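Long-range contacts in ankyrin repeat domain protein (Legionella pneumophila subsp. pneumophila, PDB 6MCA), which acts as a Legionella effector that interacts with the host LARP7 component of the 7SK snRNP complex and probably carries a cysteine protease-like domain: residues Ile26-Ile31 with Ile51-Phe56; Asp170-Lys175 with Pro404-Ser409; Gly265-Phe270 with Asn346-Asn351; Gln275-Ile280 with Tyr295-Pro300. One frame throughout, in Å; residues are numbered along the deposited sequence.

Interaction 1. Residues Ile26-Ile31 with Ile51-Phe56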
loop_
_atom_site.group_PDB
_atom_site.type_symbol
_atom_site.label_atom_id
_atom_site.label_comp_id
_atom_site.label_asym_id
_atom_site.label_seq_id
_atom_site.Cartn_x
_atom_site.Cartn_y
_atom_site.Cartn_z
ATOM N N ILE A 26 -20.907 -11.107 -23.136
ATOM C CA ILE A 26 -21.545 -10.049 -22.359
ATOM C C ILE A 26 -20.496 -9.078 -21.832
ATOM O O ILE A 26 -20.730 -7.864 -21.760
ATOM C CB ILE A 26 -22.397 -10.654 -21.226
ATOM C CG1 ILE A 26 -23.078 -9.552 -20.411
ATOM C CG2 ILE A 26 -21.558 -11.549 -20.322
ATOM C CD1 ILE A 26 -24.383 -9.981 -19.775
ATOM N N ALA A 27 -19.315 -9.593 -21.476
ATOM C CA ALA A 27 -18.230 -8.722 -21.039
ATOM C C ALA A 27 -17.775 -7.806 -22.167
ATOM O O ALA A 27 -17.538 -6.614 -21.949
ATOM C CB ALA A 27 -17.060 -9.556 -20.520
ATOM N N ASN A 28 -17.650 -8.346 -23.383
ATOM C CA ASN A 28 -17.273 -7.515 -24.520
ATOM C C ASN A 28 -18.364 -6.508 -24.863
ATOM O O ASN A 28 -18.061 -5.401 -25.323
ATOM C CB ASN A 28 -16.951 -8.391 -25.731
ATOM C CG ASN A 28 -15.706 -9.237 -25.525
ATOM O OD1 ASN A 28 -14.823 -8.885 -24.742
ATOM N ND2 ASN A 28 -15.632 -10.360 -26.230
ATOM N N ASP A 29 -19.632 -6.870 -24.648
ATOM C CA ASP A 29 -20.718 -5.911 -24.823
ATOM C C ASP A 29 -20.592 -4.762 -23.832
ATOM O O ASP A 29 -20.726 -3.588 -24.199
ATOM C CB ASP A 29 -22.070 -6.609 -24.659
ATOM C CG ASP A 29 -22.421 -7.492 -25.838
ATOM O OD1 ASP A 29 -21.697 -7.451 -26.854
ATOM O OD2 ASP A 29 -23.427 -8.229 -25.747
ATOM N N ILE A 30 -20.333 -5.087 -22.565
ATOM C CA ILE A 30 -20.222 -4.063 -21.530
ATOM C C ILE A 30 -19.020 -3.163 -21.793
ATOM O O ILE A 30 -19.113 -1.934 -21.700
ATOM C CB ILE A 30 -20.148 -4.722 -20.141
ATOM C CG1 ILE A 30 -21.495 -5.357 -19.782
ATOM C CG2 ILE A 30 -19.725 -3.715 -19.083
ATOM C CD1 ILE A 30 -21.481 -6.130 -18.480
ATOM N N ILE A 31 -17.878 -3.762 -22.136
ATOM C CA ILE A 31 -16.668 -2.984 -22.390
ATOM C C ILE A 31 -16.870 -2.051 -23.577
ATOM O O ILE A 31 -16.383 -0.913 -23.583
ATOM C CB ILE A 31 -15.468 -3.929 -22.600
ATOM C CG1 ILE A 31 -15.121 -4.646 -21.294
ATOM C CG2 ILE A 31 -14.259 -3.168 -23.124
ATOM C CD1 ILE A 31 -14.375 -5.944 -21.495
ATOM N N ILE A 51 -18.495 -15.630 -13.718
ATOM C CA ILE A 51 -17.188 -15.010 -13.898
ATOM C C ILE A 51 -16.798 -15.120 -15.366
ATOM O O ILE A 51 -16.804 -16.216 -15.939
ATOM C CB ILE A 51 -16.143 -15.675 -12.991
ATOM C CG1 ILE A 51 -16.510 -15.480 -11.517
ATOM C CG2 ILE A 51 -14.755 -15.128 -13.283
ATOM C CD1 ILE A 51 -16.320 -14.063 -11.018
ATOM N N ASP A 52 -16.460 -13.989 -15.980
ATOM C CA ASP A 52 -16.207 -13.952 -17.413
ATOM C C ASP A 52 -14.741 -14.272 -17.708
ATOM O O ASP A 52 -13.970 -14.660 -16.826
ATOM C CB ASP A 52 -16.634 -12.601 -17.992
ATOM C CG ASP A 52 -15.915 -11.420 -17.352
ATOM O OD1 ASP A 52 -14.829 -11.600 -16.761
ATOM O OD2 ASP A 52 -16.449 -10.295 -17.439
ATOM N N GLU A 53 -14.343 -14.100 -18.970
ATOM C CA GLU A 53 -12.991 -14.414 -19.411
ATOM C C GLU A 53 -11.937 -13.496 -18.808
ATOM O O GLU A 53 -10.746 -13.813 -18.894
ATOM C CB GLU A 53 -12.916 -14.350 -20.940
ATOM C CG GLU A 53 -13.310 -13.003 -21.531
ATOM C CD GLU A 53 -14.790 -12.913 -21.860
ATOM O OE1 GLU A 53 -15.611 -13.459 -21.092
ATOM O OE2 GLU A 53 -15.133 -12.294 -22.892
ATOM N N TYR A 54 -12.336 -12.375 -18.211
ATOM C CA TYR A 54 -11.405 -11.454 -17.574
ATOM C C TYR A 54 -11.350 -11.618 -16.061
ATOM O O TYR A 54 -10.610 -10.885 -15.399
ATOM C CB TYR A 54 -11.770 -10.008 -17.921
ATOM C CG TYR A 54 -11.848 -9.731 -19.405
ATOM C CD1 TYR A 54 -10.696 -9.580 -20.166
ATOM C CD2 TYR A 54 -13.074 -9.618 -20.047
ATOM C CE1 TYR A 54 -10.762 -9.326 -21.523
ATOM C CE2 TYR A 54 -13.151 -9.365 -21.404
ATOM C CZ TYR A 54 -11.992 -9.221 -22.136
ATOM O OH TYR A 54 -12.064 -8.968 -23.487
ATOM N N GLY A 55 -12.111 -12.556 -15.503
ATOM C CA GLY A 55 -12.133 -12.768 -14.072
ATOM C C GLY A 55 -13.148 -11.945 -13.312
ATOM O O GLY A 55 -13.093 -11.913 -12.077
ATOM N N PHE A 56 -14.076 -11.288 -14.002
ATOM C CA PHE A 56 -15.054 -10.412 -13.377
ATOM C C PHE A 56 -16.466 -10.897 -13.680
ATOM O O PHE A 56 -16.687 -11.775 -14.517
ATOM C CB PHE A 56 -14.882 -8.964 -13.857
ATOM C CG PHE A 56 -13.522 -8.392 -13.581
ATOM C CD1 PHE A 56 -13.058 -8.274 -12.284
ATOM C CD2 PHE A 56 -12.710 -7.963 -14.619
ATOM C CE1 PHE A 56 -11.810 -7.749 -12.024
ATOM C CE2 PHE A 56 -11.459 -7.434 -14.364
ATOM C CZ PHE A 56 -11.009 -7.327 -13.064
HETATM O O HOH W 1 -18.550 -12.757 -20.636
#
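Tyr54 meets Asn28 and Ala27 with the edge of its ring, its side chain crossing that of Asn28 at about a right angle. Its hydroxyl donates to the side-chain carbonyl of Asn28 (Tyr54 OH to Asn28 OD1 3.0 Å), arriving in the carbonyl plane, while ring and amide planes stand 70° apart. Ala27 CB approaches the same edge at CE2, and one turn later the Ile31 CD1 methyl comes obliquely to Tyr54 CE2 at 3.6 Å. Glu53 CG sits 3.6 Å above one face of the Tyr54 ring, toward its rim.

The loop is a type I turn from Asp52 to Gly55, overlaid by an Asx turn. With Thr57, its sequence resembles the Asp-x-x-Gly-x-Thr pattern of the loop that leads into the first helix of an ankyrin repeat. Asp52 CG sits between its own backbone N and carbonyl carbon (chi1 59°), which turns OD1 back into the loop. There Asp52 OD1 accepts from Tyr54 N (3.0 Å) and, from the opposite face of the carboxylate, from Phe56 N (2.9 Å). Asp52 OD2 rests on Ala27 CB at 3.2 Å. Ser25 holds Glu53 OE2, and a water donates to Glu53 OE1 while accepting a weak bond from Ala27 N.

Interaction 2. Residues Asp170-Lys175 with Pro404-Ser409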
loop_
_atom_site.group_PDB
_atom_site.type_symbol
_atom_site.label_atom_id
_atom_site.label_comp_id
_atom_site.label_asym_id
_atom_site.label_seq_id
_atom_site.Cartn_x
_atom_site.Cartn_y
_atom_site.Cartn_z
ATOM N N ASP A 170 -3.953 -10.023 14.283
ATOM C CA ASP A 170 -5.399 -10.008 14.118
ATOM C C ASP A 170 -5.948 -8.621 14.425
ATOM O O ASP A 170 -5.681 -8.064 15.495
ATOM C CB ASP A 170 -6.063 -11.059 15.007
ATOM C CG ASP A 170 -5.979 -12.454 14.418
ATOM O OD1 ASP A 170 -4.925 -12.796 13.840
ATOM O OD2 ASP A 170 -6.973 -13.206 14.519
ATOM N N ILE A 171 -6.707 -8.077 13.480
ATOM C CA ILE A 171 -7.399 -6.811 13.670
ATOM C C ILE A 171 -8.896 -7.092 13.742
ATOM O O ILE A 171 -9.352 -8.213 13.536
ATOM C CB ILE A 171 -7.069 -5.791 12.563
ATOM C CG1 ILE A 171 -7.608 -6.265 11.212
ATOM C CG2 ILE A 171 -5.568 -5.545 12.494
ATOM C CD1 ILE A 171 -7.566 -5.202 10.134
ATOM N N VAL A 172 -9.665 -6.051 14.046
ATOM C CA VAL A 172 -11.102 -6.175 14.259
ATOM C C VAL A 172 -11.830 -5.633 13.038
ATOM O O VAL A 172 -11.576 -4.501 12.607
ATOM C CB VAL A 172 -11.538 -5.433 15.534
ATOM C CG1 VAL A 172 -13.035 -5.558 15.736
ATOM C CG2 VAL A 172 -10.785 -5.971 16.741
ATOM N N ASN A 173 -12.733 -6.435 12.479
ATOM C CA ASN A 173 -13.535 -5.996 11.345
ATOM C C ASN A 173 -14.741 -5.207 11.857
ATOM O O ASN A 173 -14.863 -4.918 13.050
ATOM C CB ASN A 173 -13.927 -7.190 10.470
ATOM C CG ASN A 173 -14.793 -8.214 11.198
ATOM O OD1 ASN A 173 -15.355 -7.945 12.260
ATOM N ND2 ASN A 173 -14.907 -9.401 10.612
ATOM N N ALA A 174 -15.657 -4.855 10.953
ATOM C CA ALA A 174 -16.805 -4.042 11.331
ATOM C C ALA A 174 -17.842 -4.807 12.143
ATOM O O ALA A 174 -18.794 -4.190 12.630
ATOM C CB ALA A 174 -17.463 -3.452 10.084
ATOM N N LYS A 175 -17.688 -6.121 12.298
ATOM C CA LYS A 175 -18.603 -6.926 13.093
ATOM C C LYS A 175 -18.026 -7.305 14.450
ATOM O O LYS A 175 -18.582 -8.175 15.127
ATOM C CB LYS A 175 -18.999 -8.191 12.328
ATOM C CG LYS A 175 -20.089 -7.980 11.293
ATOM C CD LYS A 175 -20.651 -9.310 10.818
ATOM C CE LYS A 175 -19.555 -10.210 10.274
ATOM N NZ LYS A 175 -20.072 -11.555 9.898
ATOM N N PRO A 404 -12.876 -3.324 23.744
ATOM C CA PRO A 404 -11.981 -4.384 24.245
ATOM C C PRO A 404 -11.269 -5.160 23.148
ATOM O O PRO A 404 -10.071 -5.442 23.276
ATOM C CB PRO A 404 -12.930 -5.280 25.054
ATOM C CG PRO A 404 -14.010 -4.363 25.499
ATOM C CD PRO A 404 -14.210 -3.394 24.370
ATOM N N GLU A 405 -11.969 -5.510 22.067
ATOM C CA GLU A 405 -11.337 -6.278 20.997
ATOM C C GLU A 405 -10.291 -5.448 20.260
ATOM O O GLU A 405 -9.181 -5.929 19.989
ATOM C CB GLU A 405 -12.399 -6.794 20.025
ATOM C CG GLU A 405 -13.441 -7.699 20.667
ATOM C CD GLU A 405 -14.673 -6.941 21.124
ATOM O OE1 GLU A 405 -15.045 -5.952 20.457
ATOM O OE2 GLU A 405 -15.272 -7.335 22.147
ATOM N N ARG A 406 -10.626 -4.200 19.922
ATOM C CA ARG A 406 -9.640 -3.328 19.296
ATOM C C ARG A 406 -8.485 -3.029 20.242
ATOM O O ARG A 406 -7.344 -2.883 19.794
ATOM C CB ARG A 406 -10.305 -2.036 18.822
ATOM C CG ARG A 406 -11.429 -2.266 17.824
ATOM C CD ARG A 406 -11.632 -1.071 16.906
ATOM N NE ARG A 406 -11.669 0.191 17.636
ATOM C CZ ARG A 406 -10.744 1.140 17.536
ATOM N NH1 ARG A 406 -9.704 0.974 16.732
ATOM N NH2 ARG A 406 -10.861 2.258 18.240
ATOM N N LYS A 407 -8.756 -2.951 21.548
ATOM C CA LYS A 407 -7.675 -2.797 22.517
ATOM C C LYS A 407 -6.740 -3.999 22.492
ATOM O O LYS A 407 -5.515 -3.840 22.542
ATOM C CB LYS A 407 -8.246 -2.596 23.920
ATOM C CG LYS A 407 -8.632 -1.167 24.253
ATOM C CD LYS A 407 -8.726 -0.968 25.759
ATOM C CE LYS A 407 -9.398 0.349 26.107
ATOM N NZ LYS A 407 -9.298 0.651 27.561
ATOM N N ALA A 408 -7.301 -5.209 22.414
ATOM C CA ALA A 408 -6.467 -6.406 22.326
ATOM C C ALA A 408 -5.632 -6.402 21.053
ATOM O O ALA A 408 -4.443 -6.748 21.075
ATOM C CB ALA A 408 -7.340 -7.659 22.390
ATOM N N SER A 409 -6.236 -6.003 19.931
ATOM C CA SER A 409 -5.496 -5.938 18.672
ATOM C C SER A 409 -4.350 -4.932 18.757
ATOM O O SER A 409 -3.219 -5.220 18.341
ATOM C CB SER A 409 -6.445 -5.579 17.528
ATOM O OG SER A 409 -5.728 -5.330 16.333
HETATM O O HOH W 2 -8.444 -3.688 14.953
#
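Ser409 and Val172, both buried, make the close-packed half of this contact, where the end of strand 168-172 meets the first turns of helix 404-421. With Ser409 OG anti to the backbone nitrogen (chi1 172°), the hydroxyl swings over to the strand and donates to the main-chain carbonyl of Asp170, Ser409 OG to Asp170 O being 2.9 Å. The donor lies 15° off the carbonyl plane. Two residues along, Val172 leans on the helix backbone itself: its CG2 methyl is 3.6 Å from Glu405 C and 3.8 Å from Glu405 CB, and Val172 CB meets Arg406 CG at 3.9 Å. Between these two grips a water accepts from Val172 N at 2.8 Å and gives only a weak bond to Ser409 OG. Ile171, also buried, turns the other face of the strand to Phe149 and Phe153 of helix 147-162.

The outer side is looser, and Asp170, Glu405 and Arg406 are partly exposed there. Glu405 meets the valine through its CB, and the Asp170 carboxylate is turned off from the helix. Arg406 sends its guanidinium to a salt bridge with Asp152.

Strand 170-172 and helix 404-409 run roughly antiparallel, 151° apart with axes 7.5 Å from each other. The contact sets a two-stranded beta-hairpin, strands 168-172 and 178-182, against helix 404-421, with the Asx turn of Asn173 at its bend.

Interaction 3. Residues Gly265-Phe270 with Asn346-Asn351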
loop_
_atom_site.group_PDB
_atom_site.type_symbol
_atom_site.label_atom_id
_atom_site.label_comp_id
_atom_site.label_asym_id
_atom_site.label_seq_id
_atom_site.Cartn_x
_atom_site.Cartn_y
_atom_site.Cartn_z
ATOM N N GLY A 265 8.209 -11.543 -8.775
ATOM C CA GLY A 265 7.496 -11.434 -7.518
ATOM C C GLY A 265 7.820 -10.215 -6.687
ATOM O O GLY A 265 7.398 -10.147 -5.529
ATOM N N HIS A 266 8.551 -9.246 -7.236
ATOM C CA HIS A 266 8.932 -8.053 -6.497
ATOM C C HIS A 266 8.581 -6.810 -7.299
ATOM O O HIS A 266 8.497 -6.844 -8.529
ATOM C CB HIS A 266 10.431 -8.046 -6.170
ATOM C CG HIS A 266 10.854 -9.152 -5.254
ATOM N ND1 HIS A 266 9.992 -9.746 -4.357
ATOM C CD2 HIS A 266 12.047 -9.773 -5.098
ATOM C CE1 HIS A 266 10.636 -10.685 -3.687
ATOM N NE2 HIS A 266 11.884 -10.722 -4.117
ATOM N N ALA A 267 8.378 -5.706 -6.591
ATOM C CA ALA A 267 8.127 -4.416 -7.218
ATOM C C ALA A 267 9.422 -3.616 -7.228
ATOM O O ALA A 267 9.965 -3.293 -6.165
ATOM C CB ALA A 267 7.025 -3.652 -6.486
ATOM N N LEU A 268 9.925 -3.319 -8.420
ATOM C CA LEU A 268 11.029 -2.385 -8.573
ATOM C C LEU A 268 10.481 -1.085 -9.141
ATOM O O LEU A 268 9.401 -1.052 -9.735
ATOM C CB LEU A 268 12.137 -2.957 -9.466
ATOM C CG LEU A 268 11.867 -3.267 -10.939
ATOM C CD1 LEU A 268 13.177 -3.246 -11.707
ATOM C CD2 LEU A 268 11.189 -4.613 -11.095
ATOM N N CYS A 269 11.203 0.008 -8.923
ATOM C CA CYS A 269 10.652 1.320 -9.229
ATOM C C CYS A 269 11.521 2.054 -10.237
ATOM O O CYS A 269 12.748 1.936 -10.220
ATOM C CB CYS A 269 10.492 2.153 -7.957
ATOM S SG CYS A 269 9.164 1.563 -6.880
ATOM N N PHE A 270 10.879 2.804 -11.124
ATOM C CA PHE A 270 11.575 3.653 -12.073
ATOM C C PHE A 270 11.050 5.072 -11.942
ATOM O O PHE A 270 9.861 5.283 -11.687
ATOM C CB PHE A 270 11.399 3.147 -13.506
ATOM C CG PHE A 270 11.978 1.781 -13.741
ATOM C CD1 PHE A 270 11.251 0.642 -13.434
ATOM C CD2 PHE A 270 13.253 1.636 -14.261
ATOM C CE1 PHE A 270 11.781 -0.614 -13.652
ATOM C CE2 PHE A 270 13.789 0.381 -14.481
ATOM C CZ PHE A 270 13.052 -0.745 -14.175
ATOM N N ASN A 346 10.981 -9.255 1.416
ATOM C CA ASN A 346 10.447 -8.633 0.211
ATOM C C ASN A 346 10.870 -7.169 0.185
ATOM O O ASN A 346 10.588 -6.420 1.126
ATOM C CB ASN A 346 8.924 -8.761 0.165
ATOM C CG ASN A 346 8.353 -8.477 -1.210
ATOM O OD1 ASN A 346 9.026 -7.910 -2.073
ATOM N ND2 ASN A 346 7.103 -8.870 -1.423
ATOM N N CYS A 347 11.540 -6.767 -0.892
ATOM C CA CYS A 347 12.100 -5.428 -1.015
ATOM C C CYS A 347 11.159 -4.439 -1.690
ATOM O O CYS A 347 11.548 -3.283 -1.893
ATOM C CB CYS A 347 13.415 -5.484 -1.797
ATOM S SG CYS A 347 13.223 -6.092 -3.490
ATOM N N SER A 348 9.942 -4.860 -2.044
ATOM C CA SER A 348 9.032 -3.987 -2.780
ATOM C C SER A 348 8.727 -2.716 -1.994
ATOM O O SER A 348 8.774 -1.605 -2.541
ATOM C CB SER A 348 7.743 -4.741 -3.109
ATOM O OG SER A 348 8.019 -5.954 -3.786
ATOM N N TRP A 349 8.413 -2.863 -0.706
ATOM C CA TRP A 349 8.127 -1.700 0.127
ATOM C C TRP A 349 9.312 -0.745 0.159
ATOM O O TRP A 349 9.153 0.464 -0.042
ATOM C CB TRP A 349 7.756 -2.143 1.543
ATOM C CG TRP A 349 7.638 -1.000 2.505
ATOM C CD1 TRP A 349 8.614 -0.514 3.328
ATOM C CD2 TRP A 349 6.477 -0.193 2.742
ATOM N NE1 TRP A 349 8.132 0.542 4.063
ATOM C CE2 TRP A 349 6.822 0.760 3.721
ATOM C CE3 TRP A 349 5.179 -0.186 2.222
ATOM C CZ2 TRP A 349 5.918 1.709 4.191
ATOM C CZ3 TRP A 349 4.282 0.759 2.690
ATOM C CH2 TRP A 349 4.655 1.693 3.664
ATOM N N ALA A 350 10.513 -1.274 0.410
ATOM C CA ALA A 350 11.703 -0.431 0.452
ATOM C C ALA A 350 11.967 0.220 -0.899
ATOM O O ALA A 350 12.403 1.377 -0.967
ATOM C CB ALA A 350 12.912 -1.251 0.901
ATOM N N ASN A 351 11.705 -0.508 -1.988
ATOM C CA ASN A 351 11.884 0.063 -3.319
ATOM C C ASN A 351 10.955 1.249 -3.537
ATOM O O ASN A 351 11.361 2.266 -4.112
ATOM C CB ASN A 351 11.651 -1.004 -4.389
ATOM C CG ASN A 351 12.805 -1.982 -4.501
ATOM O OD1 ASN A 351 13.895 -1.735 -3.987
ATOM N ND2 ASN A 351 12.569 -3.100 -5.178
HETATM O O HOH W 3 5.956 -8.398 -3.740
#
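Ser348 and Asn351, one helical turn apart, take hold of the Ala267 backbone from two directions. Ser348 OG stands beside its own backbone N (chi1 -54°), which places it to accept from Ala267 N at 2.8 Å, almost straight at 167°. Asn351 ND2 donates to Ala267 O at 2.8 Å, and that oxygen lies in the plane of the asparagine amide. Beside the serine bond, Ala267 CB packs on Ser348 CB at 3.6 Å. Cys347 SG lies oblique to the poorly ordered His266 ring, nearest His266 CD2 at 4.2 Å.

A second shell sets these groups. Asn346 OD1 accepts from Ser348 N, capping the helix, and from Ser348 OG, both on one face of its amide. A water joins Asn346 ND2, Gly265 O and Ser348 OG. Further out, Asn351 OD1 receives Arg282 N, which fixes the amide's rotation.

A cysteine at a helix start beside a strand histidine resembles the Cys-His pairing of papain-like proteases. Yet Cys347 SG makes no bond to a ring nitrogen, His266 NE2 being 4.9 Å away, so a catalytic role is only inferred.

Interaction 4. Residues Gln275-Ile280 with Tyr295-Pro300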
loop_
_atom_site.group_PDB
_atom_site.type_symbol
_atom_site.label_atom_id
_atom_site.label_comp_id
_atom_site.label_asym_id
_atom_site.label_seq_id
_atom_site.Cartn_x
_atom_site.Cartn_y
_atom_site.Cartn_z
ATOM N N GLN A 275 15.092 14.649 -18.758
ATOM C CA GLN A 275 16.013 13.791 -19.490
ATOM C C GLN A 275 16.676 12.737 -18.609
ATOM O O GLN A 275 17.592 12.050 -19.073
ATOM C CB GLN A 275 17.089 14.635 -20.182
ATOM C CG GLN A 275 18.179 15.158 -19.254
ATOM C CD GLN A 275 17.832 16.496 -18.634
ATOM O OE1 GLN A 275 16.665 16.794 -18.380
ATOM N NE2 GLN A 275 18.848 17.317 -18.393
ATOM N N TRP A 276 16.231 12.582 -17.364
ATOM C CA TRP A 276 16.850 11.665 -16.420
ATOM C C TRP A 276 15.933 10.483 -16.137
ATOM O O TRP A 276 14.709 10.632 -16.067
ATOM C CB TRP A 276 17.196 12.380 -15.113
ATOM C CG TRP A 276 18.058 13.580 -15.319
ATOM C CD1 TRP A 276 17.685 14.887 -15.203
ATOM C CD2 TRP A 276 19.439 13.587 -15.694
ATOM N NE1 TRP A 276 18.752 15.708 -15.476
ATOM C CE2 TRP A 276 19.841 14.935 -15.782
ATOM C CE3 TRP A 276 20.376 12.586 -15.964
ATOM C CZ2 TRP A 276 21.138 15.306 -16.125
ATOM C CZ3 TRP A 276 21.664 12.956 -16.304
ATOM C CH2 TRP A 276 22.033 14.304 -16.381
ATOM N N TRP A 277 16.541 9.311 -15.964
ATOM C CA TRP A 277 15.841 8.065 -15.690
ATOM C C TRP A 277 16.536 7.386 -14.521
ATOM O O TRP A 277 17.749 7.510 -14.364
ATOM C CB TRP A 277 15.840 7.167 -16.935
ATOM C CG TRP A 277 15.203 5.820 -16.771
ATOM C CD1 TRP A 277 15.801 4.678 -16.321
ATOM C CD2 TRP A 277 13.852 5.465 -17.091
ATOM N NE1 TRP A 277 14.901 3.637 -16.329
ATOM C CE2 TRP A 277 13.698 4.094 -16.798
ATOM C CE3 TRP A 277 12.754 6.175 -17.590
ATOM C CZ2 TRP A 277 12.492 3.421 -16.989
ATOM C CZ3 TRP A 277 11.557 5.504 -17.777
ATOM C CH2 TRP A 277 11.436 4.141 -17.476
ATOM N N ALA A 278 15.775 6.696 -13.680
ATOM C CA ALA A 278 16.352 6.096 -12.486
ATOM C C ALA A 278 15.716 4.742 -12.231
ATOM O O ALA A 278 14.490 4.612 -12.279
ATOM C CB ALA A 278 16.165 6.995 -11.261
ATOM N N LYS A 279 16.558 3.752 -11.950
ATOM C CA LYS A 279 16.120 2.422 -11.558
ATOM C C LYS A 279 16.448 2.199 -10.087
ATOM O O LYS A 279 17.577 2.462 -9.646
ATOM C CB LYS A 279 16.776 1.340 -12.419
ATOM C CG LYS A 279 16.352 -0.072 -12.041
ATOM C CD LYS A 279 16.763 -1.086 -13.094
ATOM C CE LYS A 279 18.271 -1.168 -13.219
ATOM N NZ LYS A 279 18.690 -2.279 -14.120
ATOM N N ILE A 280 15.453 1.717 -9.344
ATOM C CA ILE A 280 15.540 1.456 -7.916
ATOM C C ILE A 280 15.147 0.001 -7.704
ATOM O O ILE A 280 13.995 -0.385 -7.957
ATOM C CB ILE A 280 14.630 2.386 -7.102
ATOM C CG1 ILE A 280 14.891 3.849 -7.466
ATOM C CG2 ILE A 280 14.817 2.141 -5.613
ATOM C CD1 ILE A 280 13.780 4.785 -7.048
ATOM N N TYR A 295 20.472 7.422 -15.023
ATOM C CA TYR A 295 20.953 7.515 -16.389
ATOM C C TYR A 295 20.392 8.766 -17.052
ATOM O O TYR A 295 19.383 9.329 -16.618
ATOM C CB TYR A 295 20.534 6.291 -17.221
ATOM C CG TYR A 295 20.630 4.953 -16.521
ATOM C CD1 TYR A 295 19.658 4.548 -15.612
ATOM C CD2 TYR A 295 21.672 4.079 -16.798
ATOM C CE1 TYR A 295 19.739 3.323 -14.979
ATOM C CE2 TYR A 295 21.758 2.850 -16.172
ATOM C CZ TYR A 295 20.790 2.477 -15.265
ATOM O OH TYR A 295 20.876 1.253 -14.641
ATOM N N ARG A 296 21.053 9.184 -18.128
ATOM C CA ARG A 296 20.519 10.205 -19.017
ATOM C C ARG A 296 19.817 9.528 -20.187
ATOM O O ARG A 296 20.356 8.586 -20.779
ATOM C CB ARG A 296 21.625 11.128 -19.529
ATOM C CG ARG A 296 21.119 12.228 -20.452
ATOM C CD ARG A 296 22.235 12.820 -21.301
ATOM N NE ARG A 296 23.318 13.365 -20.487
ATOM C CZ ARG A 296 23.291 14.565 -19.917
ATOM N NH1 ARG A 296 24.322 14.980 -19.193
ATOM N NH2 ARG A 296 22.233 15.351 -20.066
ATOM N N ILE A 297 18.619 10.002 -20.512
ATOM C CA ILE A 297 17.852 9.458 -21.629
ATOM C C ILE A 297 18.362 10.111 -22.910
ATOM O O ILE A 297 18.081 11.281 -23.177
ATOM C CB ILE A 297 16.349 9.688 -21.445
ATOM C CG1 ILE A 297 15.860 9.011 -20.163
ATOM C CG2 ILE A 297 15.579 9.172 -22.651
ATOM C CD1 ILE A 297 14.487 9.465 -19.717
ATOM N N THR A 298 19.123 9.355 -23.703
ATOM C CA THR A 298 19.700 9.873 -24.936
ATOM C C THR A 298 18.826 9.625 -26.158
ATOM O O THR A 298 19.063 10.241 -27.203
ATOM C CB THR A 298 21.089 9.271 -25.176
ATOM O OG1 THR A 298 20.972 7.865 -25.435
ATOM C CG2 THR A 298 21.983 9.489 -23.960
ATOM N N ARG A 299 17.826 8.748 -26.057
ATOM C CA ARG A 299 16.830 8.545 -27.108
ATOM C C ARG A 299 15.445 8.813 -26.524
ATOM O O ARG A 299 14.652 7.883 -26.329
ATOM C CB ARG A 299 16.911 7.138 -27.699
ATOM C CG ARG A 299 18.321 6.677 -28.045
ATOM C CD ARG A 299 18.342 5.208 -28.461
ATOM N NE ARG A 299 19.558 4.861 -29.195
ATOM C CZ ARG A 299 19.763 5.125 -30.483
ATOM N NH1 ARG A 299 18.830 5.741 -31.195
ATOM N NH2 ARG A 299 20.904 4.773 -31.062
ATOM N N PRO A 300 15.119 10.076 -26.233
ATOM C CA PRO A 300 13.792 10.372 -25.667
ATOM C C PRO A 300 12.654 10.115 -26.636
ATOM O O PRO A 300 11.502 10.002 -26.198
ATOM C CB PRO A 300 13.890 11.859 -25.300
ATOM C CG PRO A 300 14.892 12.400 -26.262
ATOM C CD PRO A 300 15.892 11.301 -26.495
HETATM O O HOH W 4 21.911 17.742 -19.171
#
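Trp277 and Tyr295 form an antiparallel hydrogen-bonded pair (Trp277 N to Tyr295 O 2.9 Å, Tyr295 N to Trp277 O 2.8 Å) that joins strand 276-280 to strand 292-297, and Ile297 N gives Gln275 O a straight bond of 2.7 Å. Trp276 and Arg296 are the non-hydrogen-bonded pair between them.

Flat groups meet on the Trp276 and Arg296 face. Arg296 CG, anti to the backbone nitrogen (chi1 -179°), carries the chain along Trp276. Trp276 CH2 thus lies over one face of the guanidinium, 3.7 Å from Arg296 NH1, with the planes tilted by 46°. A water bridges Arg296 NH2 and Gln275 NE2.

Apolar contacts lie on the other face: Tyr295 CD1 meets the edge of the Trp277 indole at CD1, 3.9 Å away, and Trp277 CB packs on Ile297 CG1 at 3.7 Å. The Lys279 amine makes a salt bridge to Glu289 and a hydrogen bond to His322, its CE touching Tyr295 OH.

The pair lies inside a five-stranded antiparallel sheet; helix 355-364 receives Trp276 through Met362, and helix 318-329 receives Trp277 through Ile325.

Overall arrangement
Interaction 1 comes first along the chain, at the N-terminal end, and is finished before the others begin. Interaction 2 joins segments 229 residues apart at their closest ends, and the chain between them contains interaction 3, which in turn encloses interaction 4. Interactions 3 and 4 share the five-stranded sheet and touch: strands 266-273 and 276-280 are neighbours, linked by a probable hydrogen bond from Ile280 N to Cys269 O at 2.9 Å. Interactions 2 and 4 lie about 47 Å apart, centre to centre, across the chain's centre; interactions 1 and 3 about 31 Å. Each contact ties its own part of one chain: an ankyrin-type end, a beta-hairpin with a C-terminal helix, and a probably protease-like sheet.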